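Local coordinates for protein transcriptional regulator, LacI family (PDB 2RGY) that probably regulates transcription in the manner of LacI-family proteins, sensing a small effector, perhaps a sugar, through a periplasmic-binding-protein-like domain and answering at DNA, at residues G24-L27 with K28-L32; D77-D80 with E81-D84; V252-L255 with I256-Y260. All coordinates share one frame; numbering follows the deposited sequence.

Interaction 1: residues G24-L27 with K28-L32; sequences GTIL and KQTDL
K28 donates its backbone N to G24 O at 2.8 Å, one of a ladder of i-to-i+4 bonds that makes this span a regular alpha-helix. Its CB rests 3.4 Å from the same G24 O; with CG anti to the backbone N (chi1 179°) and the rest of the chain extended, the ammonium is carried clear of the helix on the exposed side. T25 supplies the next rung: Q29 N reaches T25 O at 3.0 Å, and the bond is almost straight at 173°. The hydroxyl of T25 turns back along the helix to hydrogen-bond with S21 O. L27, on the buried side, accepts D31 N through its carbonyl O at 3.0 Å while its side chain leaves the helix toward the sheet.

Between these rungs, I26 O is gripped twice. T30 N bonds to it at 3.1 Å and T30 OG1 donates to it at 2.7 Å, the two donors arriving on opposite faces of the carbonyl plane. The T30 hydroxyl lies beside its own backbone N (chi1 -56°), within reach of the previous turn, so a buried polar atom is satisfied by the helix itself.

Helix 21-36 is the connection of a beta-alpha-beta unit. L27 packs on L13 of strand 10-14 and V43 of strand 40-44 and also meets F18 of the second subunit, while I26 and T30 lean on helix 244-260.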
ATOM      1  N   GLY A  24       5.715   0.936   2.018  1.00 19.68           N
ATOM      2  CA  GLY A  24       5.769   1.927   0.961  1.00 18.99           C
ATOM      3  C   GLY A  24       6.642   3.093   1.397  1.00 19.46           C
ATOM      4  O   GLY A  24       7.383   3.668   0.598  1.00 18.57           O
ATOM      5  N   THR A  25       6.556   3.443   2.676  1.00 18.28           N
ATOM      6  CA  THR A  25       7.344   4.542   3.234  1.00 20.46           C
ATOM      7  C   THR A  25       8.836   4.238   3.149  1.00 18.78           C
ATOM      8  O   THR A  25       9.646   5.098   2.810  1.00 17.05           O
ATOM      9  CB  THR A  25       6.980   4.775   4.715  1.00 21.52           C
ATOM     10  OG1 THR A  25       5.579   5.066   4.808  1.00 24.61           O
ATOM     11  CG2 THR A  25       7.785   5.937   5.292  1.00 21.81           C
ATOM     12  N   ILE A  26       9.186   2.999   3.468  1.00 18.24           N
ATOM     13  CA  ILE A  26      10.571   2.560   3.436  1.00 17.62           C
ATOM     14  C   ILE A  26      11.087   2.595   2.006  1.00 18.11           C
ATOM     15  O   ILE A  26      12.203   3.047   1.762  1.00 17.52           O
ATOM     16  CB  ILE A  26      10.686   1.141   4.009  1.00 17.99           C
ATOM     17  CG1 ILE A  26      10.256   1.157   5.475  1.00 17.85           C
ATOM     18  CG2 ILE A  26      12.102   0.620   3.882  1.00 16.61           C
ATOM     19  CD1 ILE A  26      10.131  -0.213   6.080  1.00 20.26           C
ATOM     20  N   LEU A  27      10.267   2.133   1.067  1.00 17.52           N
ATOM     21  CA  LEU A  27      10.648   2.128  -0.342  1.00 18.28           C
ATOM     22  C   LEU A  27      10.827   3.559  -0.836  1.00 18.76           C
ATOM     23  O   LEU A  27      11.809   3.880  -1.512  1.00 17.06           O
ATOM     24  CB  LEU A  27       9.574   1.445  -1.196  1.00 21.61           C
ATOM     25  CG  LEU A  27       9.166   0.015  -0.825  1.00 23.53           C
ATOM     26  CD1 LEU A  27       8.018  -0.416  -1.708  1.00 25.15           C
ATOM     27  CD2 LEU A  27      10.352  -0.926  -0.980  1.00 24.03           C
ATOM     28  N   LYS A  28       9.871   4.420  -0.505  1.00 17.26           N
ATOM     29  CA  LYS A  28       9.933   5.805  -0.948  1.00 18.63           C
ATOM     30  C   LYS A  28      11.182   6.522  -0.446  1.00 18.35           C
ATOM     31  O   LYS A  28      11.903   7.119  -1.238  1.00 18.28           O
ATOM     32  CB  LYS A  28       8.678   6.563  -0.501  1.00 20.52           C
ATOM     33  CG  LYS A  28       8.646   8.042  -0.897  1.00 23.65           C
ATOM     34  CD  LYS A  28       7.360   8.708  -0.377  1.00 28.86           C
ATOM     35  CE  LYS A  28       7.377  10.233  -0.551  1.00 33.16           C
ATOM     36  NZ  LYS A  28       6.186  10.896   0.102  1.00 33.23           N
ATOM     37  N   GLN A  29      11.436   6.462   0.859  1.00 18.37           N
ATOM     38  CA  GLN A  29      12.608   7.117   1.439  1.00 19.27           C
ATOM     39  C   GLN A  29      13.925   6.573   0.902  1.00 17.97           C
ATOM     40  O   GLN A  29      14.871   7.326   0.719  1.00 17.73           O
ATOM     41  CB  GLN A  29      12.623   6.984   2.961  1.00 19.49           C
ATOM     42  CG  GLN A  29      11.656   7.892   3.680  1.00 25.62           C
ATOM     43  CD  GLN A  29      11.788   9.338   3.247  1.00 23.80           C
ATOM     44  OE1 GLN A  29      12.879   9.904   3.232  1.00 25.93           O
ATOM     45  NE2 GLN A  29      10.671   9.939   2.890  1.00 28.32           N
ATOM     46  N   THR A  30      13.996   5.265   0.670  1.00 17.32           N
ATOM     47  CA  THR A  30      15.225   4.681   0.150  1.00 18.20           C
ATOM     48  C   THR A  30      15.451   5.227  -1.262  1.00 18.86           C
ATOM     49  O   THR A  30      16.540   5.696  -1.586  1.00 20.60           O
ATOM     50  CB  THR A  30      15.145   3.134   0.106  1.00 20.16           C
ATOM     51  OG1 THR A  30      14.825   2.628   1.408  1.00 17.87           O
ATOM     52  CG2 THR A  30      16.482   2.545  -0.335  1.00 20.29           C
ATOM     53  N   ASP A  31      14.414   5.178  -2.093  1.00 20.46           N
ATOM     54  CA  ASP A  31      14.490   5.677  -3.469  1.00 22.33           C
ATOM     55  C   ASP A  31      14.916   7.145  -3.473  1.00 21.82           C
ATOM     56  O   ASP A  31      15.771   7.557  -4.255  1.00 23.65           O
ATOM     57  CB  ASP A  31      13.121   5.518  -4.157  1.00 24.47           C
ATOM     58  CG  ASP A  31      13.075   6.140  -5.556  1.00 27.46           C
ATOM     59  OD1 ASP A  31      14.030   5.945  -6.339  1.00 27.73           O
ATOM     60  OD2 ASP A  31      12.068   6.811  -5.886  1.00 30.43           O
ATOM     61  N   LEU A  32      14.320   7.909  -2.567  1.00 21.90           N
ATOM     62  CA  LEU A  32      14.569   9.338  -2.411  1.00 22.85           C
ATOM     63  C   LEU A  32      16.024   9.683  -2.094  1.00 21.71           C
ATOM     64  O   LEU A  32      16.643  10.499  -2.783  1.00 20.37           O
ATOM     65  CB  LEU A  32      13.654   9.872  -1.306  1.00 25.97           C
ATOM     66  CG  LEU A  32      12.967  11.226  -1.461  1.00 29.40           C
ATOM     67  CD1 LEU A  32      12.413  11.361  -2.868  1.00 30.49           C
ATOM     68  CD2 LEU A  32      11.835  11.350  -0.427  1.00 30.29           C
TER

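Interaction 2: residues D77-D80 with E81-D84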
ATOM      1  N   ASP A  77      11.267 -11.956  10.013  1.00 24.48           N
ATOM      2  CA  ASP A  77      11.265 -13.411   9.834  1.00 25.23           C
ATOM      3  C   ASP A  77      12.683 -13.960   9.980  1.00 25.59           C
ATOM      4  O   ASP A  77      12.878 -15.136  10.288  1.00 25.31           O
ATOM      5  CB  ASP A  77      10.738 -13.789   8.445  1.00 27.00           C
ATOM      6  CG  ASP A  77       9.263 -13.495   8.276  1.00 29.97           C
ATOM      7  OD1 ASP A  77       8.444 -14.177   8.919  1.00 31.50           O
ATOM      8  OD2 ASP A  77       8.916 -12.583   7.496  1.00 29.55           O
ATOM      9  N   LEU A  78      13.674 -13.111   9.731  1.00 24.65           N
ATOM     10  CA  LEU A  78      15.061 -13.534   9.855  1.00 24.45           C
ATOM     11  C   LEU A  78      15.393 -13.711  11.331  1.00 25.72           C
ATOM     12  O   LEU A  78      14.824 -13.042  12.188  1.00 26.36           O
ATOM     13  CB  LEU A  78      16.005 -12.490   9.255  1.00 23.71           C
ATOM     14  CG  LEU A  78      15.958 -12.203   7.751  1.00 23.32           C
ATOM     15  CD1 LEU A  78      16.879 -11.034   7.463  1.00 23.00           C
ATOM     16  CD2 LEU A  78      16.405 -13.434   6.951  1.00 22.19           C
ATOM     17  N   HIS A  79      16.307 -14.622  11.626  1.00 27.21           N
ATOM     18  CA  HIS A  79      16.721 -14.843  13.005  1.00 29.71           C
ATOM     19  C   HIS A  79      18.013 -14.081  13.196  1.00 28.45           C
ATOM     20  O   HIS A  79      18.731 -13.840  12.229  1.00 27.99           O
ATOM     21  CB  HIS A  79      16.941 -16.330  13.265  1.00 32.92           C
ATOM     22  CG  HIS A  79      15.671 -17.105  13.388  1.00 37.28           C
ATOM     23  ND1 HIS A  79      14.493 -16.689  12.805  1.00 38.84           N
ATOM     24  CD2 HIS A  79      15.400 -18.289  13.984  1.00 38.68           C
ATOM     25  CE1 HIS A  79      13.550 -17.586  13.034  1.00 40.21           C
ATOM     26  NE2 HIS A  79      14.076 -18.567  13.747  1.00 40.48           N
ATOM     27  N   ASP A  80      18.320 -13.710  14.433  1.00 27.85           N
ATOM     28  CA  ASP A  80      19.537 -12.950  14.682  1.00 28.38           C
ATOM     29  C   ASP A  80      20.759 -13.569  14.001  1.00 28.20           C
ATOM     30  O   ASP A  80      21.573 -12.855  13.425  1.00 26.21           O
ATOM     31  CB  ASP A  80      19.777 -12.806  16.194  1.00 30.23           C
ATOM     32  CG  ASP A  80      18.759 -11.886  16.872  1.00 31.70           C
ATOM     33  OD1 ASP A  80      17.790 -11.455  16.211  1.00 33.19           O
ATOM     34  OD2 ASP A  80      18.918 -11.591  18.078  1.00 33.04           O
ATOM     35  N   GLU A  81      20.877 -14.892  14.049  1.00 27.97           N
ATOM     36  CA  GLU A  81      22.019 -15.572  13.442  1.00 29.78           C
ATOM     37  C   GLU A  81      22.101 -15.314  11.931  1.00 30.19           C
ATOM     38  O   GLU A  81      23.192 -15.337  11.345  1.00 29.58           O
ATOM     39  CB  GLU A  81      21.959 -17.089  13.733  1.00 31.95           C
ATOM     40  CG  GLU A  81      21.103 -17.913  12.774  1.00 36.72           C
ATOM     41  CD  GLU A  81      20.847 -19.349  13.255  1.00 39.49           C
ATOM     42  OE1 GLU A  81      21.686 -19.912  14.008  1.00 40.72           O
ATOM     43  OE2 GLU A  81      19.802 -19.921  12.867  1.00 40.12           O
ATOM     44  N   ASP A  82      20.951 -15.062  11.306  1.00 29.13           N
ATOM     45  CA  ASP A  82      20.916 -14.785   9.878  1.00 29.19           C
ATOM     46  C   ASP A  82      21.535 -13.420   9.607  1.00 28.01           C
ATOM     47  O   ASP A  82      22.270 -13.251   8.637  1.00 27.13           O
ATOM     48  CB  ASP A  82      19.476 -14.825   9.348  1.00 29.37           C
ATOM     49  CG  ASP A  82      18.827 -16.175   9.552  1.00 30.34           C
ATOM     50  OD1 ASP A  82      19.566 -17.182   9.492  1.00 30.80           O
ATOM     51  OD2 ASP A  82      17.596 -16.234   9.764  1.00 27.23           O
ATOM     52  N   LEU A  83      21.240 -12.449  10.468  1.00 27.89           N
ATOM     53  CA  LEU A  83      21.800 -11.112  10.303  1.00 28.68           C
ATOM     54  C   LEU A  83      23.337 -11.165  10.286  1.00 29.11           C
ATOM     55  O   LEU A  83      23.975 -10.485   9.482  1.00 27.36           O
ATOM     56  CB  LEU A  83      21.306 -10.198  11.431  1.00 29.02           C
ATOM     57  CG  LEU A  83      19.916  -9.544  11.339  1.00 30.36           C
ATOM     58  CD1 LEU A  83      18.886 -10.470  10.741  1.00 30.08           C
ATOM     59  CD2 LEU A  83      19.505  -9.118  12.741  1.00 32.02           C
ATOM     60  N   ASP A  84      23.920 -11.985  11.163  1.00 29.60           N
ATOM     61  CA  ASP A  84      25.379 -12.134  11.249  1.00 30.81           C
ATOM     62  C   ASP A  84      25.992 -12.785  10.012  1.00 30.31           C
ATOM     63  O   ASP A  84      27.080 -12.408   9.566  1.00 29.85           O
ATOM     64  CB  ASP A  84      25.750 -12.960  12.486  1.00 32.77           C
ATOM     65  CG  ASP A  84      25.389 -12.259  13.775  1.00 34.96           C
ATOM     66  OD1 ASP A  84      25.840 -11.112  13.968  1.00 37.80           O
ATOM     67  OD2 ASP A  84      24.657 -12.851  14.595  1.00 37.37           O
TER
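H79 and D82 hold each other through two hydrogen bonds at the start of helix 80-89. H79 N points almost straight at D82 OD2 (2.8 Å, 172°), arriving above the carboxylate plane. In return, D82 N reaches H79 O at 2.7 Å, from well above the carbonyl plane. With CG of D82 beside its own backbone N (chi1 -60°), the carboxylate is carried back over the start of the helix, toward the H79 amide, and its OD2 also forms a salt bridge with R53, an arginine shared with E81. Such a partner would be expected to stabilise the anionic form of D82. Two weak bonds continue the first turn, L83 N to H79 O and D84 N to D80 O, both at 3.4 Å.

Further out, the H79 side chain runs alongside that of D82, its CB 3.6 Å from OD2. L78 reaches across the turn: its CB lies 3.8 Å from L83 CD1, and its CD2 skirts the D82 CB at 4.1 Å. The side chain of L78 goes on to pack on A56 and L57 of helix 52-65.

H79 is the N-cap and D82 the N3 residue, whose bond back to the N-cap amide is one half of a capping box; the L78-L83 contact, bracketing it from N' to N4, is a hydrophobic staple.

Interaction 3: residues V252-L255 with I256-Y260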
ATOM      1  N   VAL A 252      19.439   4.883   5.629  1.00 16.60           N
ATOM      2  CA  VAL A 252      19.940   4.909   4.264  1.00 15.96           C
ATOM      3  C   VAL A 252      21.082   5.913   4.092  1.00 17.52           C
ATOM      4  O   VAL A 252      22.015   5.660   3.341  1.00 16.65           O
ATOM      5  CB  VAL A 252      18.806   5.206   3.266  1.00 15.06           C
ATOM      6  CG1 VAL A 252      19.362   5.306   1.860  1.00 16.21           C
ATOM      7  CG2 VAL A 252      17.767   4.088   3.327  1.00 16.69           C
ATOM      8  N   ARG A 253      21.013   7.047   4.786  1.00 17.27           N
ATOM      9  CA  ARG A 253      22.085   8.039   4.701  1.00 17.01           C
ATOM     10  C   ARG A 253      23.373   7.468   5.294  1.00 17.40           C
ATOM     11  O   ARG A 253      24.457   7.656   4.741  1.00 17.57           O
ATOM     12  CB  ARG A 253      21.690   9.320   5.434  1.00 17.13           C
ATOM     13  CG  ARG A 253      20.700  10.160   4.648  1.00 16.60           C
ATOM     14  CD  ARG A 253      20.309  11.423   5.392  1.00 19.77           C
ATOM     15  NE  ARG A 253      19.487  12.288   4.551  1.00 20.83           N
ATOM     16  CZ  ARG A 253      18.932  13.423   4.957  1.00 23.49           C
ATOM     17  NH1 ARG A 253      19.101  13.839   6.204  1.00 21.05           N
ATOM     18  NH2 ARG A 253      18.217  14.146   4.110  1.00 25.04           N
ATOM     19  N   TRP A 254      23.245   6.762   6.413  1.00 14.71           N
ATOM     20  CA  TRP A 254      24.389   6.143   7.070  1.00 17.32           C
ATOM     21  C   TRP A 254      25.066   5.197   6.085  1.00 18.32           C
ATOM     22  O   TRP A 254      26.289   5.201   5.947  1.00 17.74           O
ATOM     23  CB  TRP A 254      23.936   5.351   8.296  1.00 15.69           C
ATOM     24  CG  TRP A 254      25.061   4.692   9.035  1.00 16.76           C
ATOM     25  CD1 TRP A 254      25.922   5.288   9.912  1.00 17.47           C
ATOM     26  CD2 TRP A 254      25.460   3.316   8.949  1.00 17.10           C
ATOM     27  NE1 TRP A 254      26.834   4.366  10.380  1.00 19.01           N
ATOM     28  CE2 TRP A 254      26.573   3.147   9.802  1.00 18.69           C
ATOM     29  CE3 TRP A 254      24.988   2.204   8.232  1.00 16.55           C
ATOM     30  CZ2 TRP A 254      27.226   1.909   9.958  1.00 17.44           C
ATOM     31  CZ3 TRP A 254      25.636   0.969   8.388  1.00 15.98           C
ATOM     32  CH2 TRP A 254      26.741   0.837   9.244  1.00 17.94           C
ATOM     33  N   LEU A 255      24.254   4.404   5.390  1.00 16.86           N
ATOM     34  CA  LEU A 255      24.761   3.447   4.413  1.00 17.71           C
ATOM     35  C   LEU A 255      25.422   4.163   3.237  1.00 17.78           C
ATOM     36  O   LEU A 255      26.478   3.755   2.762  1.00 18.32           O
ATOM     37  CB  LEU A 255      23.612   2.560   3.921  1.00 16.92           C
ATOM     38  CG  LEU A 255      23.965   1.416   2.971  1.00 18.18           C
ATOM     39  CD1 LEU A 255      24.946   0.475   3.662  1.00 18.87           C
ATOM     40  CD2 LEU A 255      22.697   0.676   2.553  1.00 14.41           C
ATOM     41  N   ILE A 256      24.804   5.238   2.775  1.00 16.75           N
ATOM     42  CA  ILE A 256      25.351   5.993   1.659  1.00 18.02           C
ATOM     43  C   ILE A 256      26.717   6.589   2.033  1.00 17.62           C
ATOM     44  O   ILE A 256      27.627   6.622   1.205  1.00 18.89           O
ATOM     45  CB  ILE A 256      24.336   7.081   1.189  1.00 18.38           C
ATOM     46  CG1 ILE A 256      23.128   6.385   0.533  1.00 18.00           C
ATOM     47  CG2 ILE A 256      24.990   8.042   0.208  1.00 17.38           C
ATOM     48  CD1 ILE A 256      22.036   7.322   0.036  1.00 18.12           C
ATOM     49  N   ASN A 257      26.873   7.021   3.284  1.00 18.03           N
ATOM     50  CA  ASN A 257      28.152   7.563   3.753  1.00 19.88           C
ATOM     51  C   ASN A 257      29.256   6.515   3.552  1.00 21.23           C
ATOM     52  O   ASN A 257      30.307   6.789   2.971  1.00 22.10           O
ATOM     53  CB  ASN A 257      28.081   7.910   5.248  1.00 19.60           C
ATOM     54  CG  ASN A 257      27.375   9.227   5.524  1.00 20.89           C
ATOM     55  OD1 ASN A 257      27.213   9.619   6.682  1.00 22.13           O
ATOM     56  ND2 ASN A 257      26.957   9.916   4.471  1.00 16.83           N
ATOM     57  N   GLN A 258      28.999   5.309   4.044  1.00 23.34           N
ATOM     58  CA  GLN A 258      29.953   4.211   3.957  1.00 25.22           C
ATOM     59  C   GLN A 258      30.243   3.795   2.515  1.00 24.71           C
ATOM     60  O   GLN A 258      31.382   3.459   2.180  1.00 25.68           O
ATOM     61  CB  GLN A 258      29.422   2.988   4.713  1.00 26.89           C
ATOM     62  CG  GLN A 258      28.561   3.286   5.930  1.00 31.01           C
ATOM     63  CD  GLN A 258      29.330   3.932   7.066  1.00 33.65           C
ATOM     64  OE1 GLN A 258      30.314   3.377   7.557  1.00 34.62           O
ATOM     65  NE2 GLN A 258      28.873   5.107   7.504  1.00 32.33           N
ATOM     66  N   CYS A 259      29.212   3.818   1.672  1.00 23.12           N
ATOM     67  CA  CYS A 259      29.327   3.399   0.277  1.00 23.41           C
ATOM     68  C   CYS A 259      29.842   4.415  -0.725  1.00 25.24           C
ATOM     69  O   CYS A 259      30.707   4.095  -1.546  1.00 25.23           O
ATOM     70  CB  CYS A 259      27.975   2.922  -0.253  1.00 23.40           C
ATOM     71  SG  CYS A 259      27.380   1.359   0.367  1.00 24.52           S
ATOM     72  N   TYR A 260      29.305   5.631  -0.665  1.00 24.18           N
ATOM     73  CA  TYR A 260      29.673   6.644  -1.635  1.00 23.04           C
ATOM     74  C   TYR A 260      30.414   7.894  -1.179  1.00 23.50           C
ATOM     75  O   TYR A 260      30.572   8.830  -1.963  1.00 25.91           O
ATOM     76  CB  TYR A 260      28.424   7.046  -2.414  1.00 20.67           C
ATOM     77  CG  TYR A 260      27.645   5.859  -2.949  1.00 19.21           C
ATOM     78  CD1 TYR A 260      28.227   4.970  -3.846  1.00 20.52           C
ATOM     79  CD2 TYR A 260      26.319   5.639  -2.577  1.00 18.96           C
ATOM     80  CE1 TYR A 260      27.511   3.895  -4.366  1.00 22.16           C
ATOM     81  CE2 TYR A 260      25.594   4.567  -3.093  1.00 20.20           C
ATOM     82  CZ  TYR A 260      26.196   3.698  -3.989  1.00 19.44           C
ATOM     83  OH  TYR A 260      25.486   2.646  -4.529  1.00 19.85           O
TER
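W254 and Q258 stack one turn apart on helix 244-260, a segment that, in the periplasmic-binding-protein-like fold, follows a crossing from one subdomain sheet to the other and packs beside strands 10-14 and 93-96. The buried side of the helix is closely filled. V252 CG1 touches I256 CD1 at 3.8 Å, the two side chains slanting across each other, and I256 CG1, held beside its own backbone N (chi1 -69°), comes within 3.1 Å of V252 O. The same carbonyl accepts I256 N, a regular helical rung. Next to them, L255 CD1 lies 4.2 Å from C259 SG, a looser apolar touch alongside the rung from C259 N to L255 O. L255 and I256 both press on I11 of strand 10-14, and V252 and I256 continue onto helix 21-36, where E33 also forms a salt bridge with R253.

The other side belongs to Q258, which is exposed. Its own backbone rung to W254 O is weak, at 3.3 Å. The side chain adds a second bond: bent at chi2 (-67°), it folds back so that NE2 donates to W254 O at 3.0 Å, giving that carbonyl a second donor. The same bend lays Q258 across the indole, with the amide only 15° from the ring plane. At its base, Q258 CG forms a CH-pi contact above the six-membered ring, while toward the indole rim NE2 hangs 3.6 Å from W254 NE1.

How the interactions relate
All three contacts belong to the subdomain built on the five-stranded parallel sheet, and each is a local, one-turn affair within or at the start of a helix. Interactions 1 and 3 are neighbours: their centres are about 15 Å apart, and T30 OG1 meets V252 CG2 at 3.8 Å, joining helices 21-36 and 244-260, which both lean on strand 10-14. Interaction 2 stands apart, its centre about 23 Å from that of interaction 1 and 22 Å from that of interaction 3, with nearest atoms about 12 Å away in both cases. In LacI-family relatives the effector sits in the cleft between the two subdomains; none of the bonds making these three contacts involves a ligand.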